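Local coordinates for flavohemoprotein (PDB 4EH1) that probably converts nitric oxide to nitrate with O2 and NAD(P)H, this chain being the reductase part that carries FAD and passes electrons to the heme domain, at residues 20-34 with 59-72. Numbering follows the deposited sequence.
Sequences SFVLVPADGGAVLDY and LSHASNGREYRISV. With FAD (flavin-adenine dinucleotide), chain C.
Phe-21 with Ile-70 and Leu-23 with Tyr-68 form the hydrogen-bonded pairs of an antiparallel ladder between strands 20-25 and 68-72. Four backbone bonds join them, the shortest from Leu-23 N to Tyr-68 O at 2.7 Å. Ser-20 with Ser-71 and Val-22 with Arg-69 are non-hydrogen-bonded pairs, and the hydroxyls of the two serines lie close together.

Tyr-34, from the loop after the first strand, and Tyr-68, from the start of the second, carry the packing beyond the ladder. The Tyr-34 ring is sandwiched: Leu-59 CD1 sits over its centre, 3.4 Å from the centroid, and Ser-63 CB covers the opposite face nearer the rim. With CG between the backbone N and carbonyl carbon (chi1 60°), the ring reaches in between these two residues. Its OH points to His-61 O, modelled 2.5 Å away, a separation so short that its exact value is doubtful. A water links Tyr-34 OH to Arg-69 N. Val-31 CG2 lies over a face of the Tyr-68 ring, 3.8 Å from its centroid. Tyr-68 OH donates to Leu-32 O at 2.7 Å, in the carbonyl plane and on a lone pair. The two tyrosine rings meet obliquely, their planes at 63°.

In the loops, Ser-63 OG donates to the anti lone pair of Asp-33 OD1 at 2.8 Å. A second water bridges Leu-32 O, Ser-63 OG and Gly-65 N. Val-31 N also bonds to Gly-65 O.

Strand 68-73 is the outermost strand, next to 18-25, of the six-stranded antiparallel sheet that makes up the FAD-binding barrel of the ferredoxin-reductase type. Near its C-terminal end, Ser-71 O accepts from flavin N3 at 2.9 Å, so the ladder leads directly to the isoalloxazine site.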
loop_
_atom_site.group_PDB
_atom_site.type_symbol
_atom_site.label_atom_id
_atom_site.label_comp_id
_atom_site.label_asym_id
_atom_site.label_seq_id
_atom_site.Cartn_x
_atom_site.Cartn_y
_atom_site.Cartn_z
ATOM N N SER A 20 -0.268 1.195 -6.126
ATOM C CA SER A 20 -0.563 0.138 -7.098
ATOM C C SER A 20 -1.781 -0.697 -6.661
ATOM O O SER A 20 -2.030 -0.863 -5.469
ATOM C CB SER A 20 0.626 -0.821 -7.276
ATOM O OG SER A 20 1.594 -0.329 -8.161
ATOM N N PHE A 21 -2.494 -1.251 -7.634
ATOM C CA PHE A 21 -3.585 -2.185 -7.369
ATOM C C PHE A 21 -3.368 -3.431 -8.212
ATOM O O PHE A 21 -3.249 -3.345 -9.428
ATOM C CB PHE A 21 -4.933 -1.587 -7.788
ATOM C CG PHE A 21 -5.312 -0.339 -7.035
ATOM C CD1 PHE A 21 -6.300 -0.380 -6.056
ATOM C CD2 PHE A 21 -4.680 0.885 -7.312
ATOM C CE1 PHE A 21 -6.658 0.790 -5.352
ATOM C CE2 PHE A 21 -5.037 2.043 -6.619
ATOM C CZ PHE A 21 -6.033 1.992 -5.638
ATOM N N VAL A 22 -3.355 -4.583 -7.569
ATOM C CA VAL A 22 -3.325 -5.837 -8.283
ATOM C C VAL A 22 -4.745 -6.369 -8.361
ATOM O O VAL A 22 -5.393 -6.595 -7.346
ATOM C CB VAL A 22 -2.429 -6.881 -7.561
ATOM C CG1 VAL A 22 -2.494 -8.234 -8.292
ATOM C CG2 VAL A 22 -0.990 -6.392 -7.468
ATOM N N LEU A 23 -5.223 -6.584 -9.580
ATOM C CA LEU A 23 -6.610 -6.906 -9.802
ATOM C C LEU A 23 -6.786 -8.291 -10.423
ATOM O O LEU A 23 -6.105 -8.648 -11.381
ATOM C CB LEU A 23 -7.219 -5.871 -10.738
ATOM C CG LEU A 23 -7.048 -4.424 -10.279
ATOM C CD1 LEU A 23 -7.049 -3.467 -11.468
ATOM C CD2 LEU A 23 -8.192 -4.107 -9.348
ATOM N N VAL A 24 -7.733 -9.050 -9.896
ATOM C CA VAL A 24 -8.050 -10.357 -10.455
ATOM C C VAL A 24 -9.537 -10.433 -10.827
ATOM O O VAL A 24 -10.386 -9.836 -10.166
ATOM C CB VAL A 24 -7.707 -11.469 -9.463
ATOM C CG1 VAL A 24 -6.217 -11.417 -9.089
ATOM C CG2 VAL A 24 -8.542 -11.312 -8.242
ATOM N N PRO A 25 -9.859 -11.174 -11.890
ATOM C CA PRO A 25 -11.262 -11.181 -12.314
ATOM C C PRO A 25 -12.121 -11.806 -11.237
ATOM O O PRO A 25 -11.684 -12.781 -10.649
ATOM C CB PRO A 25 -11.267 -12.088 -13.547
ATOM C CG PRO A 25 -9.894 -12.564 -13.752
ATOM C CD PRO A 25 -9.056 -12.200 -12.569
ATOM N N ALA A 26 -13.291 -11.250 -10.949
ATOM C CA ALA A 26 -14.199 -11.915 -10.021
ATOM C C ALA A 26 -14.653 -13.287 -10.558
ATOM O O ALA A 26 -15.099 -14.129 -9.788
ATOM C CB ALA A 26 -15.393 -11.045 -9.714
ATOM N N ASP A 27 -14.531 -13.501 -11.870
ATOM C CA ASP A 27 -14.851 -14.796 -12.484
ATOM C C ASP A 27 -13.903 -15.897 -12.024
ATOM O O ASP A 27 -14.333 -16.981 -11.630
ATOM C CB ASP A 27 -14.737 -14.717 -14.010
ATOM C CG ASP A 27 -15.727 -13.750 -14.628
ATOM O OD1 ASP A 27 -16.759 -13.457 -13.985
ATOM O OD2 ASP A 27 -15.479 -13.293 -15.770
ATOM N N GLY A 28 -12.607 -15.601 -12.069
ATOM C CA GLY A 28 -11.586 -16.627 -12.075
ATOM C C GLY A 28 -11.149 -16.725 -13.523
ATOM O O GLY A 28 -11.672 -16.010 -14.378
ATOM N N GLY A 29 -10.180 -17.580 -13.810
ATOM C CA GLY A 29 -9.785 -17.821 -15.189
ATOM C C GLY A 29 -8.917 -16.721 -15.787
ATOM O O GLY A 29 -8.589 -15.749 -15.127
ATOM N N ALA A 30 -8.550 -16.888 -17.053
ATOM C CA ALA A 30 -7.588 -16.015 -17.693
ATOM C C ALA A 30 -8.110 -14.590 -17.861
ATOM O O ALA A 30 -9.327 -14.331 -17.890
ATOM C CB ALA A 30 -7.168 -16.586 -19.032
ATOM N N VAL A 31 -7.164 -13.661 -17.931
ATOM C CA VAL A 31 -7.474 -12.306 -18.320
ATOM C C VAL A 31 -6.811 -12.120 -19.655
ATOM O O VAL A 31 -5.906 -12.879 -19.999
ATOM C CB VAL A 31 -6.990 -11.298 -17.274
ATOM C CG1 VAL A 31 -7.534 -11.694 -15.941
ATOM C CG2 VAL A 31 -5.467 -11.235 -17.196
ATOM N N LEU A 32 -7.256 -11.136 -20.421
ATOM C CA LEU A 32 -6.706 -10.939 -21.753
ATOM C C LEU A 32 -5.200 -10.595 -21.731
ATOM O O LEU A 32 -4.723 -9.863 -20.851
ATOM C CB LEU A 32 -7.512 -9.865 -22.508
ATOM C CG LEU A 32 -8.967 -10.241 -22.833
ATOM C CD1 LEU A 32 -9.713 -9.052 -23.392
ATOM C CD2 LEU A 32 -9.041 -11.400 -23.822
ATOM N N ASP A 33 -4.467 -11.142 -22.697
ATOM C CA ASP A 33 -3.063 -10.799 -22.935
ATOM C C ASP A 33 -2.953 -9.310 -23.337
ATOM O O ASP A 33 -3.937 -8.683 -23.721
ATOM C CB ASP A 33 -2.524 -11.725 -24.050
ATOM C CG ASP A 33 -0.991 -11.636 -24.262
ATOM O OD1 ASP A 33 -0.228 -11.220 -23.343
ATOM O OD2 ASP A 33 -0.551 -12.027 -25.377
ATOM N N TYR A 34 -1.765 -8.739 -23.238
ATOM C CA TYR A 34 -1.552 -7.397 -23.746
ATOM C C TYR A 34 -0.081 -7.189 -24.058
ATOM O O TYR A 34 0.764 -8.004 -23.674
ATOM C CB TYR A 34 -2.010 -6.344 -22.715
ATOM C CG TYR A 34 -1.286 -6.423 -21.391
ATOM C CD1 TYR A 34 -0.136 -5.665 -21.152
ATOM C CD2 TYR A 34 -1.744 -7.271 -20.381
ATOM C CE1 TYR A 34 0.525 -5.739 -19.931
ATOM C CE2 TYR A 34 -1.110 -7.346 -19.178
ATOM C CZ TYR A 34 0.025 -6.574 -18.948
ATOM O OH TYR A 34 0.685 -6.685 -17.755
ATOM N N LEU A 59 -1.070 -0.692 -17.558
ATOM C CA LEU A 59 -0.571 -1.881 -16.871
ATOM C C LEU A 59 0.899 -1.633 -16.445
ATOM O O LEU A 59 1.680 -1.095 -17.216
ATOM C CB LEU A 59 -0.736 -3.094 -17.769
ATOM C CG LEU A 59 -2.244 -3.252 -17.994
ATOM C CD1 LEU A 59 -2.531 -3.764 -19.359
ATOM C CD2 LEU A 59 -2.865 -4.121 -16.927
ATOM N N SER A 60 1.264 -1.973 -15.209
ATOM C CA SER A 60 2.631 -1.696 -14.740
ATOM C C SER A 60 3.412 -2.950 -14.371
ATOM O O SER A 60 4.440 -2.864 -13.671
ATOM C CB SER A 60 2.620 -0.796 -13.511
ATOM O OG SER A 60 1.867 -1.409 -12.483
ATOM N N HIS A 61 2.894 -4.105 -14.792
ATOM C CA HIS A 61 3.670 -5.343 -14.747
ATOM C C HIS A 61 3.581 -6.067 -16.104
ATOM O O HIS A 61 2.777 -5.682 -16.948
ATOM C CB HIS A 61 3.202 -6.241 -13.583
ATOM C CG HIS A 61 4.327 -6.963 -12.909
ATOM N ND1 HIS A 61 5.055 -7.954 -13.539
ATOM C CD2 HIS A 61 4.873 -6.814 -11.673
ATOM C CE1 HIS A 61 5.987 -8.400 -12.712
ATOM N NE2 HIS A 61 5.903 -7.718 -11.579
ATOM N N ALA A 62 4.414 -7.088 -16.304
ATOM C CA ALA A 62 4.359 -7.962 -17.485
ATOM C C ALA A 62 3.051 -8.781 -17.562
ATOM O O ALA A 62 2.474 -9.151 -16.545
ATOM C CB ALA A 62 5.552 -8.921 -17.483
ATOM N N SER A 63 2.596 -9.077 -18.771
ATOM C CA SER A 63 1.398 -9.896 -18.950
ATOM C C SER A 63 1.661 -11.352 -18.505
ATOM O O SER A 63 2.714 -11.923 -18.796
ATOM C CB SER A 63 0.984 -9.854 -20.409
ATOM O OG SER A 63 -0.249 -10.518 -20.589
ATOM N N ASN A 64 0.734 -11.938 -17.759
ATOM C CA ASN A 64 0.905 -13.329 -17.323
ATOM C C ASN A 64 -0.391 -14.132 -17.345
ATOM O O ASN A 64 -0.443 -15.236 -16.837
ATOM C CB ASN A 64 1.522 -13.399 -15.931
ATOM C CG ASN A 64 0.615 -12.819 -14.850
ATOM O OD1 ASN A 64 -0.589 -12.558 -15.053
ATOM N ND2 ASN A 64 1.192 -12.625 -13.679
ATOM N N GLY A 65 -1.449 -13.536 -17.878
ATOM C CA GLY A 65 -2.703 -14.246 -18.053
ATOM C C GLY A 65 -3.540 -14.454 -16.807
ATOM O O GLY A 65 -4.575 -15.103 -16.877
ATOM N N ARG A 66 -3.134 -13.892 -15.673
ATOM C CA ARG A 66 -3.823 -14.205 -14.422
ATOM C C ARG A 66 -4.297 -12.973 -13.688
ATOM O O ARG A 66 -5.400 -12.935 -13.155
ATOM C CB ARG A 66 -2.919 -15.047 -13.509
ATOM C CG ARG A 66 -2.525 -16.386 -14.113
ATOM C CD ARG A 66 -3.677 -17.371 -14.016
ATOM N NE ARG A 66 -3.952 -17.763 -12.633
ATOM C CZ ARG A 66 -5.100 -18.294 -12.220
ATOM N NH1 ARG A 66 -6.090 -18.490 -13.086
ATOM N NH2 ARG A 66 -5.258 -18.621 -10.941
ATOM N N GLU A 67 -3.461 -11.955 -13.644
ATOM C CA GLU A 67 -3.852 -10.741 -12.937
ATOM C C GLU A 67 -3.242 -9.503 -13.561
ATOM O O GLU A 67 -2.279 -9.588 -14.319
ATOM C CB GLU A 67 -3.425 -10.821 -11.486
ATOM C CG GLU A 67 -1.942 -10.835 -11.350
ATOM C CD GLU A 67 -1.476 -11.236 -9.975
ATOM O OE1 GLU A 67 -2.230 -11.948 -9.278
ATOM O OE2 GLU A 67 -0.350 -10.836 -9.600
ATOM N N TYR A 68 -3.819 -8.349 -13.237
ATOM C CA TYR A 68 -3.319 -7.084 -13.730
ATOM C C TYR A 68 -2.802 -6.241 -12.564
ATOM O O TYR A 68 -3.370 -6.250 -11.474
ATOM C CB TYR A 68 -4.445 -6.316 -14.426
ATOM C CG TYR A 68 -4.957 -6.898 -15.736
ATOM C CD1 TYR A 68 -4.086 -7.446 -16.678
ATOM C CD2 TYR A 68 -6.307 -6.872 -16.033
ATOM C CE1 TYR A 68 -4.559 -7.965 -17.890
ATOM C CE2 TYR A 68 -6.802 -7.397 -17.227
ATOM C CZ TYR A 68 -5.925 -7.922 -18.160
ATOM O OH TYR A 68 -6.419 -8.433 -19.331
ATOM N N ARG A 69 -1.723 -5.510 -12.784
ATOM C CA ARG A 69 -1.359 -4.449 -11.856
ATOM C C ARG A 69 -1.435 -3.079 -12.567
ATOM O O ARG A 69 -0.917 -2.901 -13.686
ATOM C CB ARG A 69 0.031 -4.666 -11.257
ATOM C CG ARG A 69 0.447 -3.571 -10.248
ATOM C CD ARG A 69 1.804 -3.862 -9.630
ATOM N NE ARG A 69 2.879 -3.394 -10.491
ATOM C CZ ARG A 69 4.167 -3.483 -10.175
ATOM N NH1 ARG A 69 4.533 -4.025 -9.019
ATOM N NH2 ARG A 69 5.089 -3.017 -11.005
ATOM N N ILE A 70 -2.097 -2.131 -11.915
ATOM C CA ILE A 70 -2.046 -0.734 -12.354
ATOM C C ILE A 70 -1.506 0.119 -11.212
ATOM O O ILE A 70 -1.525 -0.300 -10.050
ATOM C CB ILE A 70 -3.423 -0.194 -12.719
ATOM C CG1 ILE A 70 -4.347 -0.312 -11.515
ATOM C CG2 ILE A 70 -4.017 -0.908 -13.995
ATOM C CD1 ILE A 70 -5.669 0.468 -11.734
ATOM N N SER A 71 -1.049 1.322 -11.540
ATOM C CA SER A 71 -0.426 2.207 -10.555
ATOM C C SER A 71 -0.948 3.620 -10.768
ATOM O O SER A 71 -0.752 4.228 -11.837
ATOM C CB SER A 71 1.096 2.191 -10.695
ATOM O OG SER A 71 1.586 0.847 -10.713
ATOM N N VAL A 72 -1.568 4.141 -9.717
ATOM C CA VAL A 72 -2.475 5.254 -9.821
ATOM C C VAL A 72 -1.988 6.455 -9.001
ATOM O O VAL A 72 -1.792 6.371 -7.787
ATOM C CB VAL A 72 -3.870 4.815 -9.319
ATOM C CG1 VAL A 72 -4.784 6.013 -9.222
ATOM C CG2 VAL A 72 -4.446 3.656 -10.219
HETATM P PA FAD C . -10.268 14.284 -12.796
HETATM O O1A FAD C . -10.588 13.830 -14.116
HETATM O O2A FAD C . -11.262 14.464 -11.795
HETATM O O5B FAD C . -9.580 15.660 -12.950
HETATM C C5B FAD C . -8.786 15.949 -14.071
HETATM C C4B FAD C . -8.057 17.277 -13.974
HETATM O O4B FAD C . -8.943 18.366 -14.149
HETATM C C3B FAD C . -7.450 17.417 -12.612
HETATM O O3B FAD C . -6.238 18.115 -12.742
HETATM C C2B FAD C . -8.425 18.270 -11.874
HETATM O O2B FAD C . -7.704 19.006 -10.935
HETATM C C1B FAD C . -9.043 19.106 -12.956
HETATM N N9A FAD C . -10.450 19.332 -12.642
HETATM C C8A FAD C . -11.329 18.430 -12.265
HETATM N N7A FAD C . -12.520 18.981 -12.036
HETATM C C5A FAD C . -12.399 20.269 -12.264
HETATM C C6A FAD C . -13.288 21.418 -12.196
HETATM N N6A FAD C . -14.573 21.289 -11.838
HETATM N N1A FAD C . -12.757 22.589 -12.498
HETATM C C2A FAD C . -11.499 22.718 -12.855
HETATM N N3A FAD C . -10.639 21.724 -12.935
HETATM C C4A FAD C . -11.025 20.496 -12.650
HETATM N N1 FAD C . -2.983 7.801 -14.551
HETATM C C2 FAD C . -2.324 7.068 -13.655
HETATM O O2 FAD C . -2.367 7.403 -12.499
HETATM N N3 FAD C . -1.637 5.981 -13.959
HETATM C C4 FAD C . -1.552 5.530 -15.173
HETATM O O4 FAD C . -0.914 4.530 -15.380
HETATM C C4X FAD C . -2.236 6.286 -16.228
HETATM N N5 FAD C . -2.191 5.915 -17.485
HETATM C C5X FAD C . -2.804 6.615 -18.420
HETATM C C6 FAD C . -2.721 6.186 -19.706
HETATM C C7 FAD C . -3.336 6.885 -20.698
HETATM C C7M FAD C . -3.244 6.425 -22.103
HETATM C C8 FAD C . -4.099 8.083 -20.382
HETATM C C8M FAD C . -4.765 8.807 -21.489
HETATM C C9 FAD C . -4.192 8.519 -19.090
HETATM C C9A FAD C . -3.559 7.825 -18.093
HETATM N N10 FAD C . -3.633 8.246 -16.776
HETATM C C10 FAD C . -2.970 7.485 -15.827
HETATM C "C1'" FAD C . -4.412 9.424 -16.415
HETATM C "C2'" FAD C . -5.735 8.989 -15.784
HETATM O "O2'" FAD C . -6.570 8.275 -16.668
HETATM C "C3'" FAD C . -6.629 10.097 -15.267
HETATM O "O3'" FAD C . -6.832 11.087 -16.237
HETATM C "C4'" FAD C . -6.207 10.689 -13.935
HETATM O "O4'" FAD C . -6.107 9.646 -12.995
HETATM C "C5'" FAD C . -7.136 11.782 -13.418
HETATM O "O5'" FAD C . -8.445 11.362 -13.175
HETATM P P FAD C . -9.290 11.835 -11.980
HETATM O O1P FAD C . -10.611 11.350 -12.212
HETATM O O2P FAD C . -8.624 11.456 -10.794
HETATM O O3P FAD C . -9.207 13.370 -12.130
HETATM O O HOH W 1 -6.831 -15.191 -12.590
HETATM O O HOH W 2 -2.489 -10.835 -19.306
HETATM O O HOH W 3 -0.113 -6.261 -14.915
#